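Local coordinates for UDP-N-Acetylenolpyruvylglucosamine Reductase (Thermus caldophilus, PDB 2GQT), which uses FAD and NADPH to reduce UDP-N-acetylenolpyruvylglucosamine to UDP-N-acetylmuramate, a step of bacterial peptidoglycan synthesis, at residues E68-A80 against I161-P173. Residues are numbered along the deposited sequence; the frame is centred on the assembly and turned at random.
With FAD (flavin-adenine dinucleotide), chain C.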
loop_
_atom_site.group_PDB
_atom_site.type_symbol
_atom_site.label_atom_id
_atom_site.label_comp_id
_atom_site.label_asym_id
_atom_site.label_seq_id
_atom_site.Cartn_x
_atom_site.Cartn_y
_atom_site.Cartn_z
ATOM N N GLU A 68 0.463 7.982 18.385
ATOM C CA GLU A 68 1.416 9.001 17.950
ATOM C C GLU A 68 1.864 8.798 16.499
ATOM O O GLU A 68 2.284 9.749 15.827
ATOM C CB GLU A 68 2.629 9.044 18.879
ATOM C CG GLU A 68 3.597 7.884 18.718
ATOM C CD GLU A 68 4.859 8.070 19.526
ATOM O OE1 GLU A 68 4.781 7.990 20.765
ATOM O OE2 GLU A 68 5.931 8.274 18.919
ATOM N N PHE A 69 1.741 7.566 16.005
ATOM C CA PHE A 69 2.145 7.251 14.631
ATOM C C PHE A 69 1.110 7.675 13.588
ATOM O O PHE A 69 1.361 7.543 12.400
ATOM C CB PHE A 69 2.503 5.768 14.500
ATOM C CG PHE A 69 3.570 5.326 15.459
ATOM C CD1 PHE A 69 3.244 4.536 16.551
ATOM C CD2 PHE A 69 4.890 5.727 15.293
ATOM C CE1 PHE A 69 4.221 4.130 17.458
ATOM C CE2 PHE A 69 5.874 5.328 16.197
ATOM C CZ PHE A 69 5.532 4.539 17.282
ATOM N N GLN A 70 -0.045 8.185 14.033
ATOM C CA GLN A 70 -1.104 8.677 13.137
ATOM C C GLN A 70 -1.243 10.208 13.190
ATOM O O GLN A 70 -2.109 10.801 12.535
ATOM C CB GLN A 70 -2.449 8.035 13.499
ATOM C CG GLN A 70 -2.767 6.681 12.907
ATOM C CD GLN A 70 -4.137 6.201 13.355
ATOM O OE1 GLN A 70 -5.041 5.992 12.543
ATOM N NE2 GLN A 70 -4.308 6.068 14.661
ATOM N N THR A 71 -0.416 10.863 13.982
ATOM C CA THR A 71 -0.447 12.313 13.984
ATOM C C THR A 71 0.546 12.862 12.955
ATOM O O THR A 71 1.511 12.179 12.572
ATOM C CB THR A 71 -0.182 12.899 15.370
ATOM O OG1 THR A 71 1.136 12.559 15.765
ATOM C CG2 THR A 71 -1.155 12.338 16.398
ATOM N N TYR A 72 0.307 14.085 12.490
ATOM C CA TYR A 72 1.074 14.629 11.384
ATOM C C TYR A 72 1.106 16.144 11.397
ATOM O O TYR A 72 0.188 16.808 11.903
ATOM C CB TYR A 72 0.530 14.135 10.028
ATOM C CG TYR A 72 -0.869 14.633 9.726
ATOM C CD1 TYR A 72 -1.074 15.785 8.956
ATOM C CD2 TYR A 72 -1.992 13.971 10.231
ATOM C CE1 TYR A 72 -2.353 16.251 8.696
ATOM C CE2 TYR A 72 -3.267 14.439 9.970
ATOM C CZ TYR A 72 -3.443 15.574 9.200
ATOM O OH TYR A 72 -4.714 16.039 8.941
ATOM N N ASP A 73 2.163 16.683 10.817
ATOM C CA ASP A 73 2.280 18.100 10.523
ATOM C C ASP A 73 2.920 18.148 9.141
ATOM O O ASP A 73 4.032 17.649 8.971
ATOM C CB ASP A 73 3.181 18.769 11.575
ATOM C CG ASP A 73 3.290 20.277 11.411
ATOM O OD1 ASP A 73 3.145 20.794 10.289
ATOM O OD2 ASP A 73 3.553 20.953 12.429
ATOM N N LEU A 74 2.238 18.717 8.147
ATOM C CA LEU A 74 2.794 18.752 6.786
ATOM C C LEU A 74 4.164 19.411 6.691
ATOM O O LEU A 74 4.951 19.095 5.799
ATOM C CB LEU A 74 1.853 19.472 5.825
ATOM C CG LEU A 74 0.579 18.734 5.428
ATOM C CD1 LEU A 74 -0.309 19.710 4.700
ATOM C CD2 LEU A 74 0.865 17.502 4.562
ATOM N N LYS A 75 4.436 20.338 7.600
ATOM C CA LYS A 75 5.699 21.064 7.601
ATOM C C LYS A 75 6.658 20.516 8.661
ATOM O O LYS A 75 7.704 21.114 8.940
ATOM C CB LYS A 75 5.442 22.560 7.798
ATOM C CG LYS A 75 4.729 23.215 6.615
ATOM C CD LYS A 75 4.398 24.676 6.889
ATOM C CE LYS A 75 3.842 25.362 5.652
ATOM N NZ LYS A 75 4.803 25.347 4.512
ATOM N N GLY A 76 6.297 19.372 9.239
ATOM C CA GLY A 76 7.141 18.705 10.227
ATOM C C GLY A 76 7.088 17.202 10.057
ATOM O O GLY A 76 7.124 16.695 8.938
ATOM N N TRP A 77 7.012 16.488 11.172
ATOM C CA TRP A 77 6.973 15.036 11.111
ATOM C C TRP A 77 5.566 14.527 10.857
ATOM O O TRP A 77 4.579 15.056 11.400
ATOM C CB TRP A 77 7.555 14.435 12.388
ATOM C CG TRP A 77 9.051 14.564 12.434
ATOM C CD1 TRP A 77 9.776 15.539 13.058
ATOM C CD2 TRP A 77 9.998 13.710 11.784
ATOM N NE1 TRP A 77 11.119 15.332 12.850
ATOM C CE2 TRP A 77 11.282 14.217 12.070
ATOM C CE3 TRP A 77 9.883 12.554 10.993
ATOM C CZ2 TRP A 77 12.452 13.598 11.605
ATOM C CZ3 TRP A 77 11.041 11.947 10.524
ATOM C CH2 TRP A 77 12.305 12.477 10.821
ATOM N N VAL A 78 5.499 13.494 10.020
ATOM C CA VAL A 78 4.255 12.885 9.597
ATOM C C VAL A 78 4.309 11.412 9.990
ATOM O O VAL A 78 5.178 10.679 9.533
ATOM C CB VAL A 78 4.078 13.035 8.058
ATOM C CG1 VAL A 78 2.900 12.229 7.535
ATOM C CG2 VAL A 78 3.947 14.508 7.668
ATOM N N GLY A 79 3.407 10.972 10.852
ATOM C CA GLY A 79 3.412 9.589 11.307
ATOM C C GLY A 79 3.154 8.591 10.193
ATOM O O GLY A 79 2.368 8.849 9.293
ATOM N N ALA A 80 3.821 7.441 10.257
ATOM C CA ALA A 80 3.702 6.442 9.194
ATOM C C ALA A 80 2.340 5.762 9.121
ATOM O O ALA A 80 1.997 5.184 8.089
ATOM C CB ALA A 80 4.791 5.411 9.322
ATOM N N ILE A 161 10.719 -0.917 10.405
ATOM C CA ILE A 161 9.372 -0.369 10.441
ATOM C C ILE A 161 9.476 1.137 10.224
ATOM O O ILE A 161 10.094 1.840 11.024
ATOM C CB ILE A 161 8.692 -0.664 11.788
ATOM C CG1 ILE A 161 8.696 -2.169 12.065
ATOM C CG2 ILE A 161 7.264 -0.089 11.808
ATOM C CD1 ILE A 161 8.071 -2.546 13.388
ATOM N N VAL A 162 8.905 1.632 9.132
ATOM C CA VAL A 162 8.814 3.075 8.927
ATOM C C VAL A 162 7.835 3.634 9.958
ATOM O O VAL A 162 6.707 3.157 10.062
ATOM C CB VAL A 162 8.336 3.398 7.508
ATOM C CG1 VAL A 162 8.186 4.909 7.309
ATOM C CG2 VAL A 162 9.292 2.792 6.478
ATOM N N THR A 163 8.290 4.606 10.740
ATOM C CA THR A 163 7.480 5.135 11.836
ATOM C C THR A 163 7.016 6.574 11.612
ATOM O O THR A 163 5.975 6.971 12.143
ATOM C CB THR A 163 8.238 5.055 13.168
ATOM O OG1 THR A 163 9.555 5.589 12.991
ATOM C CG2 THR A 163 8.343 3.612 13.615
ATOM N N ARG A 164 7.759 7.325 10.801
ATOM C CA ARG A 164 7.543 8.761 10.649
ATOM C C ARG A 164 8.335 9.249 9.446
ATOM O O ARG A 164 9.405 8.717 9.176
ATOM C CB ARG A 164 8.153 9.430 11.887
ATOM C CG ARG A 164 7.441 10.567 12.512
ATOM C CD ARG A 164 8.040 10.711 13.904
ATOM N NE ARG A 164 7.038 10.336 14.882
ATOM C CZ ARG A 164 7.108 9.353 15.775
ATOM N NH1 ARG A 164 8.177 8.575 15.909
ATOM N NH2 ARG A 164 6.073 9.171 16.576
ATOM N N VAL A 165 7.845 10.271 8.754
ATOM C CA VAL A 165 8.579 10.873 7.644
ATOM C C VAL A 165 8.520 12.398 7.699
ATOM O O VAL A 165 7.647 12.970 8.361
ATOM C CB VAL A 165 8.060 10.396 6.252
ATOM C CG1 VAL A 165 8.056 8.879 6.144
ATOM C CG2 VAL A 165 6.680 10.968 5.935
ATOM N N ARG A 166 9.432 13.034 6.973
ATOM C CA ARG A 166 9.334 14.441 6.636
ATOM C C ARG A 166 9.112 14.496 5.145
ATOM O O ARG A 166 9.786 13.804 4.390
ATOM C CB ARG A 166 10.609 15.198 6.995
ATOM C CG ARG A 166 10.991 15.160 8.457
ATOM C CD ARG A 166 12.112 16.133 8.714
ATOM N NE ARG A 166 11.664 17.477 8.364
ATOM C CZ ARG A 166 11.240 18.396 9.236
ATOM N NH1 ARG A 166 11.277 18.146 10.535
ATOM N NH2 ARG A 166 10.816 19.578 8.802
ATOM N N LEU A 167 8.174 15.336 4.729
ATOM C CA LEU A 167 7.806 15.464 3.331
ATOM C C LEU A 167 8.539 16.614 2.655
ATOM O O LEU A 167 8.896 17.611 3.299
ATOM C CB LEU A 167 6.288 15.639 3.196
ATOM C CG LEU A 167 5.405 14.522 3.759
ATOM C CD1 LEU A 167 3.938 14.927 3.686
ATOM C CD2 LEU A 167 5.610 13.201 3.037
ATOM N N LYS A 168 8.743 16.470 1.350
ATOM C CA LYS A 168 9.360 17.496 0.527
ATOM C C LYS A 168 8.252 18.182 -0.262
ATOM O O LYS A 168 7.744 17.631 -1.239
ATOM C CB LYS A 168 10.382 16.854 -0.416
ATOM C CG LYS A 168 11.161 17.845 -1.257
ATOM C CD LYS A 168 12.046 17.122 -2.258
ATOM C CE LYS A 168 12.762 18.093 -3.172
ATOM N NZ LYS A 168 13.651 17.371 -4.120
ATOM N N LEU A 169 7.852 19.365 0.191
ATOM C CA LEU A 169 6.725 20.085 -0.404
ATOM C C LEU A 169 7.107 21.519 -0.728
ATOM O O LEU A 169 8.008 22.087 -0.101
ATOM C CB LEU A 169 5.518 20.072 0.534
ATOM C CG LEU A 169 5.047 18.717 1.069
ATOM C CD1 LEU A 169 4.007 18.892 2.165
ATOM C CD2 LEU A 169 4.511 17.836 -0.054
ATOM N N LYS A 170 6.407 22.096 -1.702
ATOM C CA LYS A 170 6.707 23.438 -2.198
ATOM C C LYS A 170 5.420 24.237 -2.341
ATOM O O LYS A 170 4.396 23.711 -2.769
ATOM C CB LYS A 170 7.411 23.354 -3.551
ATOM C CG LYS A 170 8.316 24.542 -3.870
ATOM C CD LYS A 170 9.735 24.344 -3.325
ATOM C CE LYS A 170 10.625 23.569 -4.298
ATOM N NZ LYS A 170 11.032 24.393 -5.476
ATOM N N GLU A 171 5.482 25.520 -2.000
ATOM C CA GLU A 171 4.308 26.384 -2.072
ATOM C C GLU A 171 3.855 26.623 -3.512
ATOM O O GLU A 171 4.661 26.995 -4.371
ATOM C CB GLU A 171 4.580 27.715 -1.369
ATOM C CG GLU A 171 4.802 27.572 0.130
ATOM C CD GLU A 171 5.107 28.886 0.826
ATOM O OE1 GLU A 171 5.194 28.885 2.073
ATOM O OE2 GLU A 171 5.264 29.917 0.137
ATOM N N ARG A 172 2.571 26.382 -3.762
ATOM C CA ARG A 172 1.932 26.643 -5.052
ATOM C C ARG A 172 0.490 27.064 -4.802
ATOM O O ARG A 172 -0.083 26.702 -3.774
ATOM C CB ARG A 172 1.936 25.389 -5.933
ATOM C CG ARG A 172 3.241 25.098 -6.652
ATOM C CD ARG A 172 3.007 24.173 -7.840
ATOM N NE ARG A 172 3.954 24.433 -8.922
ATOM C CZ ARG A 172 5.100 23.781 -9.109
ATOM N NH1 ARG A 172 5.466 22.800 -8.290
ATOM N NH2 ARG A 172 5.882 24.111 -10.127
ATOM N N PRO A 173 -0.110 27.835 -5.733
ATOM C CA PRO A 173 -1.532 28.151 -5.602
ATOM C C PRO A 173 -2.392 26.898 -5.452
ATOM O O PRO A 173 -2.200 25.918 -6.182
ATOM C CB PRO A 173 -1.850 28.855 -6.922
ATOM C CG PRO A 173 -0.566 29.478 -7.327
ATOM C CD PRO A 173 0.476 28.464 -6.931
HETATM P PA FAD C . 0.046 -2.841 2.989
HETATM O O1A FAD C . -0.663 -3.430 1.842
HETATM O O2A FAD C . -0.564 -2.870 4.338
HETATM O O5B FAD C . 1.504 -3.452 3.123
HETATM C C5B FAD C . 2.339 -3.537 1.962
HETATM C C4B FAD C . 3.769 -3.806 2.375
HETATM O O4B FAD C . 4.253 -2.672 3.123
HETATM C C3B FAD C . 3.945 -5.030 3.287
HETATM O O3B FAD C . 5.230 -5.591 3.016
HETATM C C2B FAD C . 3.922 -4.404 4.676
HETATM O O2B FAD C . 4.605 -5.206 5.639
HETATM C C1B FAD C . 4.697 -3.128 4.426
HETATM N N9A FAD C . 4.452 -2.036 5.391
HETATM C C8A FAD C . 3.278 -1.441 5.654
HETATM N N7A FAD C . 3.471 -0.483 6.564
HETATM C C5A FAD C . 4.775 -0.448 6.860
HETATM C C6A FAD C . 5.573 0.301 7.732
HETATM N N6A FAD C . 5.084 1.281 8.503
HETATM N N1A FAD C . 6.895 0.040 7.776
HETATM C C2A FAD C . 7.436 -0.930 7.025
HETATM N N3A FAD C . 6.723 -1.682 6.192
HETATM C C4A FAD C . 5.398 -1.448 6.114
HETATM N N1 FAD C . 0.346 1.275 -5.804
HETATM C C2 FAD C . 1.120 2.151 -6.534
HETATM O O2 FAD C . 2.338 2.124 -6.423
HETATM N N3 FAD C . 0.517 3.043 -7.416
HETATM C C4 FAD C . -0.863 3.099 -7.569
HETATM O O4 FAD C . -1.362 3.912 -8.353
HETATM C C4X FAD C . -1.638 2.217 -6.818
HETATM N N5 FAD C . -3.025 2.231 -6.947
HETATM C C5X FAD C . -3.798 1.387 -6.140
HETATM C C6 FAD C . -5.189 1.456 -6.227
HETATM C C7 FAD C . -5.991 0.643 -5.432
HETATM C C7M FAD C . -7.517 0.746 -5.536
HETATM C C8 FAD C . -5.385 -0.256 -4.547
HETATM C C8M FAD C . -6.252 -1.166 -3.666
HETATM C C9 FAD C . -3.997 -0.331 -4.468
HETATM C C9A FAD C . -3.188 0.485 -5.259
HETATM N N10 FAD C . -1.786 0.421 -5.188
HETATM C C10 FAD C . -1.028 1.311 -5.945
HETATM C "C1'" FAD C . -1.083 -0.585 -4.349
HETATM C "C2'" FAD C . -0.913 -0.120 -2.893
HETATM O "O2'" FAD C . -1.841 0.938 -2.581
HETATM C "C3'" FAD C . 0.502 0.380 -2.602
HETATM O "O3'" FAD C . 1.443 -0.685 -2.798
HETATM C "C4'" FAD C . 0.623 0.952 -1.183
HETATM O "O4'" FAD C . 1.889 1.599 -1.042
HETATM C "C5'" FAD C . 0.474 -0.099 -0.087
HETATM O "O5'" FAD C . 0.402 0.605 1.154
HETATM P P FAD C . -0.427 -0.020 2.366
HETATM O O1P FAD C . -0.268 0.908 3.502
HETATM O O2P FAD C . -1.784 -0.431 1.946
HETATM O O3P FAD C . 0.482 -1.313 2.650
HETATM O O HOH W 1 4.291 11.312 14.169
HETATM O O HOH W 2 6.981 17.344 6.356
HETATM O O HOH W 3 3.244 27.470 3.107
#
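Val78 and Val165 form an antiparallel hydrogen-bonded pair, each N donating to the other's O at 2.8 Å. Just past the strand end, Ala80 N adds a backbone bond, reaching Thr163 O from above the carbonyl plane. Water enters where the strands part: one molecule accepts from Leu167 N and lies within hydrogen-bonding distance of Leu74 O and Gly76 O.

On the sheet face bearing Trp77, arginine suits its place because its aliphatic part can pack against the indole. Arg166 CG sits 3.5 Å above the centroid of the Trp77 six-membered ring, a CH-pi contact almost on the ring normal; with chi3 bent (60°), NH1 rests 3.6 Å from Trp77 NE1, a plain contact of two donors. Arg164 lays CG against Trp77 CE3 at 3.5 Å, while its guanidinium travels on to a short, bent salt bridge (NH2 to Glu68 OE2, 2.5 Å, 138° at the hydrogen), in which OE2 is met on its anti side. NH1 of Arg164 pairs with Glu132, so two carboxylates fix the group, and a water takes its NE.

Branched apolar side chains fill a largely buried layer under helix 84-93: Val78 CB meets Val165 CG2 on one face, and beside them Leu167 CD1 touches Val78 CG2 and Leu74 CD2.

Strand 77-79, in the FAD-binding domain, thus pairs with 161-167, where Val162 grips the FAD adenine through N to N1A and O from N6A, both 2.9 Å. Helix 84-93 packs on Leu74 and Val78, strand 128-135 flanks Val162, Thr163 and Val165, and strand 96-97 meets Leu169.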